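Local coordinates for protein hydrolase, haloacid dehalogenase-like family (Chlorobaculum tepidum, PDB 2HCF) that binds magnesium and is probably a hydrolase of the haloacid dehalogenase (HAD) superfamily, built on a parallel-sheet core with a helical insert, at residues Ile92-Asp103 and Lys127-Phe137; Arg149-Leu157 and His181-Leu189. All coordinates share one frame; numbering follows the deposited sequence.

Contact 1. Residues Ile92-Asp103 and Lys127-Phe137; sequences ITLLEGVRELLD and KLKLPGIDHYF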
loop_
_atom_site.group_PDB
_atom_site.type_symbol
_atom_site.label_atom_id
_atom_site.label_comp_id
_atom_site.label_asym_id
_atom_site.label_seq_id
_atom_site.Cartn_x
_atom_site.Cartn_y
_atom_site.Cartn_z
ATOM N N ILE A 92 10.786 -7.712 -8.845
ATOM C CA ILE A 92 10.128 -7.715 -7.530
ATOM C C ILE A 92 11.010 -8.466 -6.535
ATOM O O ILE A 92 11.495 -9.569 -6.801
ATOM C CB ILE A 92 8.675 -8.384 -7.569
ATOM C CG1 ILE A 92 7.798 -7.794 -8.682
ATOM C CG2 ILE A 92 7.959 -8.258 -6.229
ATOM C CD1 ILE A 92 7.506 -6.296 -8.584
ATOM N N THR A 93 11.209 -7.872 -5.381
ATOM C CA THR A 93 11.926 -8.484 -4.291
ATOM C C THR A 93 10.946 -8.630 -3.132
ATOM O O THR A 93 10.479 -7.644 -2.613
ATOM C CB THR A 93 13.061 -7.543 -3.860
ATOM O OG1 THR A 93 14.007 -7.470 -4.928
ATOM C CG2 THR A 93 13.745 -8.011 -2.580
ATOM N N LEU A 94 10.626 -9.866 -2.766
ATOM C CA LEU A 94 9.830 -10.128 -1.570
ATOM C C LEU A 94 10.674 -9.852 -0.302
ATOM O O LEU A 94 11.819 -10.276 -0.212
ATOM C CB LEU A 94 9.324 -11.578 -1.638
ATOM C CG LEU A 94 7.959 -11.870 -1.005
ATOM C CD1 LEU A 94 6.855 -11.277 -1.846
ATOM C CD2 LEU A 94 7.728 -13.343 -0.830
ATOM N N LEU A 95 10.138 -9.102 0.662
ATOM C CA LEU A 95 10.901 -8.753 1.856
ATOM C C LEU A 95 10.984 -9.914 2.840
ATOM O O LEU A 95 10.304 -10.939 2.654
ATOM C CB LEU A 95 10.308 -7.500 2.470
ATOM C CG LEU A 95 10.405 -6.328 1.507
ATOM C CD1 LEU A 95 9.893 -5.044 2.167
ATOM C CD2 LEU A 95 11.846 -6.118 1.028
ATOM N N GLU A 96 11.822 -9.769 3.874
ATOM C CA GLU A 96 12.176 -10.905 4.740
ATOM C C GLU A 96 10.958 -11.406 5.506
ATOM O O GLU A 96 10.270 -10.616 6.142
ATOM C CB GLU A 96 13.304 -10.533 5.731
ATOM C CG GLU A 96 13.720 -11.728 6.610
ATOM C CD GLU A 96 14.973 -11.480 7.444
ATOM O OE1 GLU A 96 15.371 -10.310 7.613
ATOM O OE2 GLU A 96 15.543 -12.479 7.941
ATOM N N GLY A 97 10.652 -12.690 5.399
ATOM C CA GLY A 97 9.597 -13.304 6.233
ATOM C C GLY A 97 8.153 -13.121 5.781
ATOM O O GLY A 97 7.217 -13.594 6.435
ATOM N N VAL A 98 7.966 -12.448 4.651
ATOM C CA VAL A 98 6.627 -12.053 4.204
ATOM C C VAL A 98 5.724 -13.254 3.864
ATOM O O VAL A 98 4.586 -13.319 4.321
ATOM C CB VAL A 98 6.740 -11.091 3.018
ATOM C CG1 VAL A 98 5.403 -10.984 2.235
ATOM C CG2 VAL A 98 7.238 -9.757 3.513
ATOM N N ARG A 99 6.230 -14.211 3.085
ATOM C CA ARG A 99 5.379 -15.339 2.683
ATOM C C ARG A 99 4.983 -16.173 3.913
ATOM O O ARG A 99 3.836 -16.565 4.062
ATOM C CB ARG A 99 6.027 -16.213 1.607
ATOM C CG ARG A 99 5.009 -17.197 0.960
ATOM C CD ARG A 99 5.601 -18.186 -0.031
ATOM N NE ARG A 99 6.470 -17.548 -1.023
ATOM C CZ ARG A 99 6.056 -16.992 -2.166
ATOM N NH1 ARG A 99 4.767 -16.992 -2.526
ATOM N NH2 ARG A 99 6.950 -16.435 -2.965
ATOM N N GLU A 100 5.952 -16.387 4.807
ATOM C CA GLU A 100 5.749 -17.104 6.060
ATOM C C GLU A 100 4.675 -16.427 6.917
ATOM O O GLU A 100 3.826 -17.095 7.485
ATOM C CB GLU A 100 7.058 -17.184 6.849
ATOM C CG GLU A 100 8.185 -17.981 6.165
ATOM C CD GLU A 100 8.944 -17.213 5.061
ATOM O OE1 GLU A 100 8.695 -15.997 4.815
ATOM O OE2 GLU A 100 9.802 -17.857 4.415
ATOM N N LEU A 101 4.704 -15.104 6.959
ATOM C CA LEU A 101 3.782 -14.347 7.790
ATOM C C LEU A 101 2.361 -14.416 7.216
ATOM O O LEU A 101 1.379 -14.571 7.943
ATOM C CB LEU A 101 4.233 -12.883 7.879
ATOM C CG LEU A 101 3.334 -11.926 8.673
ATOM C CD1 LEU A 101 3.134 -12.406 10.106
ATOM C CD2 LEU A 101 3.875 -10.496 8.654
ATOM N N LEU A 102 2.256 -14.277 5.900
ATOM C CA LEU A 102 0.970 -14.302 5.233
ATOM C C LEU A 102 0.346 -15.699 5.325
ATOM O O LEU A 102 -0.841 -15.811 5.550
ATOM C CB LEU A 102 1.113 -13.833 3.785
ATOM C CG LEU A 102 1.435 -12.341 3.589
ATOM C CD1 LEU A 102 1.516 -11.963 2.138
ATOM C CD2 LEU A 102 0.438 -11.442 4.275
ATOM N N ASP A 103 1.141 -16.756 5.191
ATOM C CA ASP A 103 0.647 -18.111 5.441
ATOM C C ASP A 103 0.088 -18.288 6.854
ATOM O O ASP A 103 -0.944 -18.924 7.023
ATOM C CB ASP A 103 1.767 -19.126 5.299
ATOM C CG ASP A 103 2.091 -19.431 3.884
ATOM O OD1 ASP A 103 1.294 -19.024 3.006
ATOM O OD2 ASP A 103 3.140 -20.090 3.644
ATOM N N LYS A 127 1.997 -6.329 -8.913
ATOM C CA LYS A 127 3.204 -6.492 -8.111
ATOM C C LYS A 127 3.137 -7.751 -7.176
ATOM O O LYS A 127 4.141 -8.419 -6.939
ATOM C CB LYS A 127 3.401 -5.235 -7.239
ATOM C CG LYS A 127 3.823 -3.977 -7.978
ATOM C CD LYS A 127 3.903 -2.736 -7.026
ATOM C CE LYS A 127 4.243 -1.474 -7.767
ATOM N NZ LYS A 127 4.358 -0.295 -6.782
ATOM N N LEU A 128 1.975 -7.997 -6.569
ATOM C CA LEU A 128 1.791 -9.087 -5.607
ATOM C C LEU A 128 1.722 -10.426 -6.348
ATOM O O LEU A 128 2.205 -11.454 -5.863
ATOM C CB LEU A 128 0.493 -8.881 -4.798
ATOM C CG LEU A 128 0.358 -7.643 -3.889
ATOM C CD1 LEU A 128 -1.071 -7.646 -3.438
ATOM C CD2 LEU A 128 1.275 -7.710 -2.738
ATOM N N LYS A 129 1.163 -10.399 -7.549
ATOM C CA LYS A 129 1.026 -11.620 -8.382
ATOM C C LYS A 129 2.349 -12.198 -8.906
ATOM O O LYS A 129 2.511 -13.459 -9.104
ATOM C CB LYS A 129 0.148 -11.305 -9.601
ATOM C CG LYS A 129 -1.363 -11.399 -9.381
ATOM C CD LYS A 129 -2.136 -11.328 -10.705
ATOM C CE LYS A 129 -3.633 -10.946 -10.495
ATOM N NZ LYS A 129 -4.583 -12.099 -10.696
ATOM N N LEU A 130 3.277 -11.311 -9.234
ATOM C CA LEU A 130 4.590 -11.757 -9.746
ATOM C C LEU A 130 5.254 -12.735 -8.780
ATOM O O LEU A 130 5.505 -13.853 -9.149
ATOM C CB LEU A 130 5.477 -10.571 -10.136
ATOM C CG LEU A 130 4.988 -9.861 -11.393
ATOM C CD1 LEU A 130 5.689 -8.566 -11.626
ATOM C CD2 LEU A 130 5.159 -10.766 -12.615
ATOM N N PRO A 131 5.468 -12.350 -7.513
ATOM C CA PRO A 131 5.950 -13.335 -6.536
ATOM C C PRO A 131 4.891 -14.292 -5.931
ATOM O O PRO A 131 5.214 -15.107 -5.069
ATOM C CB PRO A 131 6.567 -12.445 -5.448
ATOM C CG PRO A 131 5.740 -11.259 -5.480
ATOM C CD PRO A 131 5.358 -11.023 -6.907
ATOM N N GLY A 132 3.648 -14.225 -6.385
ATOM C CA GLY A 132 2.642 -15.205 -5.981
ATOM C C GLY A 132 2.098 -15.060 -4.576
ATOM O O GLY A 132 1.897 -16.079 -3.885
ATOM N N ILE A 133 1.880 -13.809 -4.148
ATOM C CA ILE A 133 1.259 -13.546 -2.862
ATOM C C ILE A 133 -0.021 -12.704 -2.976
ATOM O O ILE A 133 -0.490 -12.170 -1.985
ATOM C CB ILE A 133 2.226 -12.846 -1.842
ATOM C CG1 ILE A 133 2.733 -11.523 -2.380
ATOM C CG2 ILE A 133 3.414 -13.745 -1.510
ATOM C CD1 ILE A 133 3.278 -10.664 -1.306
ATOM N N ASP A 134 -0.573 -12.572 -4.174
ATOM C CA ASP A 134 -1.829 -11.813 -4.358
ATOM C C ASP A 134 -3.018 -12.575 -3.778
ATOM O O ASP A 134 -3.972 -11.972 -3.250
ATOM C CB ASP A 134 -2.039 -11.521 -5.850
ATOM C CG ASP A 134 -3.350 -10.797 -6.143
ATOM O OD1 ASP A 134 -3.496 -9.643 -5.713
ATOM O OD2 ASP A 134 -4.232 -11.374 -6.811
ATOM N N HIS A 135 -2.974 -13.904 -3.919
ATOM C CA HIS A 135 -4.055 -14.815 -3.512
ATOM C C HIS A 135 -4.441 -14.666 -2.010
ATOM O O HIS A 135 -5.585 -14.956 -1.611
ATOM C CB HIS A 135 -3.675 -16.260 -3.896
ATOM C CG HIS A 135 -2.519 -16.799 -3.115
ATOM N ND1 HIS A 135 -2.674 -17.373 -1.874
ATOM C CD2 HIS A 135 -1.186 -16.790 -3.366
ATOM C CE1 HIS A 135 -1.487 -17.701 -1.393
ATOM N NE2 HIS A 135 -0.567 -17.338 -2.271
ATOM N N TYR A 136 -3.533 -14.151 -1.190
ATOM C CA TYR A 136 -3.824 -13.942 0.223
ATOM C C TYR A 136 -4.838 -12.811 0.507
ATOM O O TYR A 136 -5.381 -12.725 1.610
ATOM C CB TYR A 136 -2.544 -13.586 0.994
ATOM C CG TYR A 136 -1.529 -14.674 1.069
ATOM C CD1 TYR A 136 -1.728 -15.793 1.882
ATOM C CD2 TYR A 136 -0.353 -14.603 0.320
ATOM C CE1 TYR A 136 -0.780 -16.804 1.929
ATOM C CE2 TYR A 136 0.590 -15.597 0.377
ATOM C CZ TYR A 136 0.383 -16.683 1.175
ATOM O OH TYR A 136 1.341 -17.670 1.185
ATOM N N PHE A 137 -5.061 -11.925 -0.448
ATOM C CA PHE A 137 -5.781 -10.679 -0.174
ATOM C C PHE A 137 -7.128 -10.577 -0.931
ATOM O O PHE A 137 -7.170 -10.190 -2.100
ATOM C CB PHE A 137 -4.893 -9.507 -0.527
ATOM C CG PHE A 137 -3.621 -9.463 0.262
ATOM C CD1 PHE A 137 -3.621 -8.996 1.569
ATOM C CD2 PHE A 137 -2.425 -9.893 -0.299
ATOM C CE1 PHE A 137 -2.450 -8.952 2.303
ATOM C CE2 PHE A 137 -1.245 -9.860 0.420
ATOM C CZ PHE A 137 -1.254 -9.370 1.732
HETATM O O HOH W 1 2.290 -17.990 -1.259
#

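Contact 2. Residues Arg149-Leu157 and His181-Leu189; sequences RNELPHIAL and HDIRCAREL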
loop_
_atom_site.group_PDB
_atom_site.type_symbol
_atom_site.label_atom_id
_atom_site.label_comp_id
_atom_site.label_asym_id
_atom_site.label_seq_id
_atom_site.Cartn_x
_atom_site.Cartn_y
_atom_site.Cartn_z
ATOM N N ARG A 149 -4.566 9.342 1.627
ATOM C CA ARG A 149 -4.414 7.999 2.248
ATOM C C ARG A 149 -5.352 7.872 3.444
ATOM O O ARG A 149 -5.800 6.793 3.796
ATOM C CB ARG A 149 -2.966 7.704 2.705
ATOM C CG ARG A 149 -2.715 6.197 2.918
ATOM C CD ARG A 149 -1.367 5.855 3.514
ATOM N NE ARG A 149 -1.259 4.412 3.479
ATOM C CZ ARG A 149 -0.596 3.751 2.559
ATOM N NH1 ARG A 149 0.100 4.405 1.643
ATOM N NH2 ARG A 149 -0.587 2.427 2.580
ATOM N N ASN A 150 -5.647 9.009 4.059
ATOM C CA ASN A 150 -6.493 9.054 5.268
ATOM C C ASN A 150 -7.974 8.788 5.071
ATOM O O ASN A 150 -8.687 8.598 6.059
ATOM C CB ASN A 150 -6.292 10.380 5.988
ATOM C CG ASN A 150 -4.900 10.506 6.568
ATOM O OD1 ASN A 150 -4.186 9.509 6.737
ATOM N ND2 ASN A 150 -4.504 11.732 6.873
ATOM N N GLU A 151 -8.428 8.752 3.818
ATOM C CA GLU A 151 -9.770 8.259 3.480
ATOM C C GLU A 151 -9.844 6.723 3.415
ATOM O O GLU A 151 -10.908 6.145 3.653
ATOM C CB GLU A 151 -10.218 8.851 2.139
ATOM C CG GLU A 151 -10.317 10.384 2.167
ATOM C CD GLU A 151 -10.735 10.985 0.830
ATOM O OE1 GLU A 151 -11.526 10.337 0.076
ATOM O OE2 GLU A 151 -10.262 12.119 0.531
ATOM N N LEU A 152 -8.717 6.071 3.126
ATOM C CA LEU A 152 -8.687 4.612 2.897
ATOM C C LEU A 152 -9.109 3.670 4.049
ATOM O O LEU A 152 -9.785 2.677 3.798
ATOM C CB LEU A 152 -7.310 4.198 2.386
ATOM C CG LEU A 152 -6.847 4.660 0.993
ATOM C CD1 LEU A 152 -5.778 3.716 0.455
ATOM C CD2 LEU A 152 -7.981 4.818 0.011
ATOM N N PRO A 153 -8.708 3.953 5.303
ATOM C CA PRO A 153 -9.084 3.071 6.414
ATOM C C PRO A 153 -10.603 2.944 6.550
ATOM O O PRO A 153 -11.107 1.883 6.800
ATOM C CB PRO A 153 -8.526 3.794 7.646
ATOM C CG PRO A 153 -7.522 4.693 7.133
ATOM C CD PRO A 153 -7.926 5.101 5.772
ATOM N N HIS A 154 -11.310 4.056 6.405
ATOM C CA HIS A 154 -12.760 4.054 6.488
ATOM C C HIS A 154 -13.358 3.171 5.427
ATOM O O HIS A 154 -14.180 2.328 5.722
ATOM C CB HIS A 154 -13.293 5.456 6.347
ATOM C CG HIS A 154 -12.772 6.403 7.370
ATOM N ND1 HIS A 154 -13.152 6.353 8.693
ATOM C CD2 HIS A 154 -11.908 7.441 7.262
ATOM C CE1 HIS A 154 -12.551 7.322 9.358
ATOM N NE2 HIS A 154 -11.801 8.009 8.511
ATOM N N ILE A 155 -12.890 3.345 4.201
ATOM C CA ILE A 155 -13.339 2.563 3.059
ATOM C C ILE A 155 -13.072 1.064 3.251
ATOM O O ILE A 155 -13.958 0.243 3.042
ATOM C CB ILE A 155 -12.661 3.071 1.751
ATOM C CG1 ILE A 155 -13.203 4.447 1.380
ATOM C CG2 ILE A 155 -12.797 2.028 0.579
ATOM C CD1 ILE A 155 -12.481 5.107 0.216
ATOM N N ALA A 156 -11.847 0.714 3.647
ATOM C CA ALA A 156 -11.515 -0.670 3.968
ATOM C C ALA A 156 -12.352 -1.211 5.116
ATOM O O ALA A 156 -12.790 -2.327 5.042
ATOM C CB ALA A 156 -10.044 -0.812 4.288
ATOM N N LEU A 157 -12.574 -0.433 6.180
ATOM C CA LEU A 157 -13.410 -0.921 7.287
ATOM C C LEU A 157 -14.854 -1.256 6.823
ATOM O O LEU A 157 -15.399 -2.328 7.126
ATOM C CB LEU A 157 -13.419 0.097 8.427
ATOM C CG LEU A 157 -14.259 -0.310 9.631
ATOM C CD1 LEU A 157 -13.819 -1.642 10.208
ATOM C CD2 LEU A 157 -14.172 0.781 10.663
ATOM N N HIS A 181 3.044 7.740 6.805
ATOM C CA HIS A 181 1.701 7.824 6.225
ATOM C C HIS A 181 0.851 6.625 6.637
ATOM O O HIS A 181 -0.355 6.746 6.850
ATOM C CB HIS A 181 1.790 7.955 4.713
ATOM C CG HIS A 181 2.656 9.090 4.276
ATOM N ND1 HIS A 181 2.434 10.390 4.694
ATOM C CD2 HIS A 181 3.774 9.123 3.522
ATOM C CE1 HIS A 181 3.356 11.176 4.171
ATOM N NE2 HIS A 181 4.173 10.435 3.443
ATOM N N ASP A 182 1.486 5.462 6.725
ATOM C CA ASP A 182 0.855 4.279 7.249
ATOM C C ASP A 182 0.436 4.493 8.704
ATOM O O ASP A 182 -0.713 4.253 9.081
ATOM C CB ASP A 182 1.801 3.097 7.113
ATOM C CG ASP A 182 2.222 2.898 5.679
ATOM O OD1 ASP A 182 1.424 2.334 4.930
ATOM O OD2 ASP A 182 3.324 3.332 5.285
ATOM N N ILE A 183 1.359 4.978 9.498
ATOM C CA ILE A 183 1.082 5.144 10.897
ATOM C C ILE A 183 -0.061 6.145 11.073
ATOM O O ILE A 183 -0.939 5.991 11.941
ATOM C CB ILE A 183 2.349 5.645 11.659
ATOM C CG1 ILE A 183 3.444 4.579 11.629
ATOM C CG2 ILE A 183 2.003 5.942 13.106
ATOM C CD1 ILE A 183 4.818 5.080 11.985
ATOM N N ARG A 184 -0.039 7.189 10.259
ATOM C CA ARG A 184 -0.965 8.310 10.413
ATOM C C ARG A 184 -2.360 7.878 9.981
ATOM O O ARG A 184 -3.344 8.206 10.598
ATOM C CB ARG A 184 -0.507 9.497 9.569
ATOM C CG ARG A 184 -1.593 10.564 9.363
ATOM C CD ARG A 184 -1.053 11.877 8.831
ATOM N NE ARG A 184 0.297 12.113 9.323
ATOM C CZ ARG A 184 1.399 12.087 8.575
ATOM N NH1 ARG A 184 1.354 11.904 7.246
ATOM N NH2 ARG A 184 2.558 12.267 9.172
ATOM N N CYS A 185 -2.445 7.099 8.914
ATOM C CA CYS A 185 -3.805 6.735 8.439
ATOM C C CYS A 185 -4.529 5.799 9.437
ATOM O O CYS A 185 -5.755 5.816 9.528
ATOM C CB CYS A 185 -3.797 6.230 7.007
ATOM S SG CYS A 185 -3.355 4.557 6.821
ATOM N N ALA A 186 -3.765 5.048 10.228
ATOM C CA ALA A 186 -4.330 4.183 11.262
ATOM C C ALA A 186 -5.062 4.967 12.344
ATOM O O ALA A 186 -6.024 4.481 12.938
ATOM C CB ALA A 186 -3.249 3.334 11.883
ATOM N N ARG A 187 -4.617 6.187 12.604
ATOM C CA ARG A 187 -5.235 7.016 13.625
ATOM C C ARG A 187 -6.692 7.348 13.276
ATOM O O ARG A 187 -7.501 7.608 14.168
ATOM C CB ARG A 187 -4.459 8.326 13.815
ATOM C CG ARG A 187 -2.951 8.166 14.135
ATOM C CD ARG A 187 -2.272 9.540 14.331
ATOM N NE ARG A 187 -0.801 9.420 14.339
ATOM C CZ ARG A 187 0.059 10.309 13.826
ATOM N NH1 ARG A 187 -0.345 11.449 13.245
ATOM N NH2 ARG A 187 1.358 10.062 13.920
ATOM N N GLU A 188 -7.030 7.306 11.986
ATOM C CA GLU A 188 -8.409 7.522 11.526
ATOM C C GLU A 188 -9.423 6.618 12.215
ATOM O O GLU A 188 -10.544 7.040 12.465
ATOM C CB GLU A 188 -8.503 7.319 10.019
ATOM C CG GLU A 188 -7.784 8.395 9.246
ATOM C CD GLU A 188 -8.460 9.747 9.400
ATOM O OE1 GLU A 188 -9.703 9.824 9.269
ATOM O OE2 GLU A 188 -7.759 10.747 9.655
ATOM N N LEU A 189 -9.020 5.392 12.536
ATOM C CA LEU A 189 -9.931 4.437 13.152
ATOM C C LEU A 189 -9.561 4.123 14.588
ATOM O O LEU A 189 -10.135 3.195 15.172
ATOM C CB LEU A 189 -9.878 3.143 12.367
ATOM C CG LEU A 189 -10.213 3.177 10.874
ATOM C CD1 LEU A 189 -10.092 1.752 10.374
ATOM C CD2 LEU A 189 -11.604 3.745 10.611
HETATM O O HOH W 2 -1.093 2.077 5.502
HETATM O O HOH W 3 -1.689 9.103 5.784
#

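Contact 1. Residues Ile92-Asp103 and Lys127-Phe137
The Schellman motif that closes helix 121-129 docks on helix 98-106 of the HAD core and the strand 92-94 before it, which pairs with strand 16-18, with R99 reaching P131. I133 N bonds to L128 O, G132 is the C-prime residue with positive phi, and the P131 carbonyl is gripped end-on by the R99 guanidinium. R99 NH2 stands 3.0 Å and R99 NH1 3.2 Å from P131 O, both in the carbonyl plane, with the oxygen nearly in the guanidinium plane; a weak bond from NH1 also goes to G132 O. CG of R99 lies anti to the backbone N (chi1 -167°) and the chain bends at chi3, which brings the guanidinium back to this end-on grip. Water 1 ties NH1 to Y136 OH and H135 NE2. The Y136 ring is sandwiched: L102 CB sits 3.7 Å from its centroid, 3° off the normal, a CH-pi contact, and H135 CE1 covers the other face. L102 then forks, CD1 going to Y136 CD2 and CD2 meeting F137 CZ at 3.7 Å. Farther along, I133 CD1 lies 3.7 Å from L94 CD1, the side chains sliding past in opposite directions, while the P131 ring wedges between L94 and I92 (P131 CG to I92 CG2 3.8 Å). The I92 and L130 side chains cross at about a right angle, with I92 CG1 3.7 Å from L130 CD1. K127 turns its ammonium away, to D12 of the magnesium site. So a Schellman-capped helix end and its loop to strand 140-141 pack on helix 98-106 at the edge of the Rossmann-like HAD core.

Contact 2. Residues Arg149-Leu157 and His181-Leu189
The R149 guanidinium carries D182 OD1 over one face and C185 SG at its edge, while the H154 ring takes E188 OE1 at its edge and L189 CD2 obliquely. These groups join the start of helix 152-164 to helix 180-187. R149 and D182 probably correspond to the basic residue of HAD motif III and the second aspartate of motif IV, after the metal ligand D178. R149 NH2 lies 3.1 Å from D182 OD1, but the oxygen stands above the guanidinium plane, where no N-H points at it, which makes this a salt bridge of charge alone; guanidinium and carboxylate planes are 62° apart. Water 2 completes it, accepting from NH2 and donating to OD1. The R149 side chain runs extended from CG to NE, with CG anti to the backbone N (chi1 -162°), and this carries NH2 on to D10 of the metal site; D182 OD2 is held by T179. One residue on, N150 OD1 rests 3.3 Å from C185 CB, where the two backbones come nearest, and accepts a hydrogen bond from water 3, which donates also to H181 O. Next comes P153, whose CG presses against C185 O at 3.2 Å and whose CB meets L189 CG at 3.7 Å. L189 forks around the same helix face: CD1 on P153, CD2 between H154 and L157 CD2, the last 3.9 Å away. The outer end is closed by E188, whose chain bends at chi2 and offers OE1 through its anti lone pair to H154 NE2, 2.9 Å away with an N-H...O angle of 158°, close to the imidazole plane.

How the contacts relate
Contacts 1 and 2 lie on opposite sides of the chain's centre, about 22 Å apart between centres, without touching. Both are partly buried and flank one parallel sheet, contact 1 joining a helix and strand to a helix end and loop, contact 2 joining two helices. Strand 111-116 serves each: L115 meets L128 and F137 of contact 1, its neighbour L116 meets R149, L152 and C185 of contact 2. Contact 1 is mainly hydrophobic, with an arginine-carbonyl grip toward its margin, and reaches toward the metal site through K127, which pairs with D12. Contact 2 is more polar: charged residues and water meet beside the magnesium site, and a histidine-carboxylate pair near the surface marks the other end.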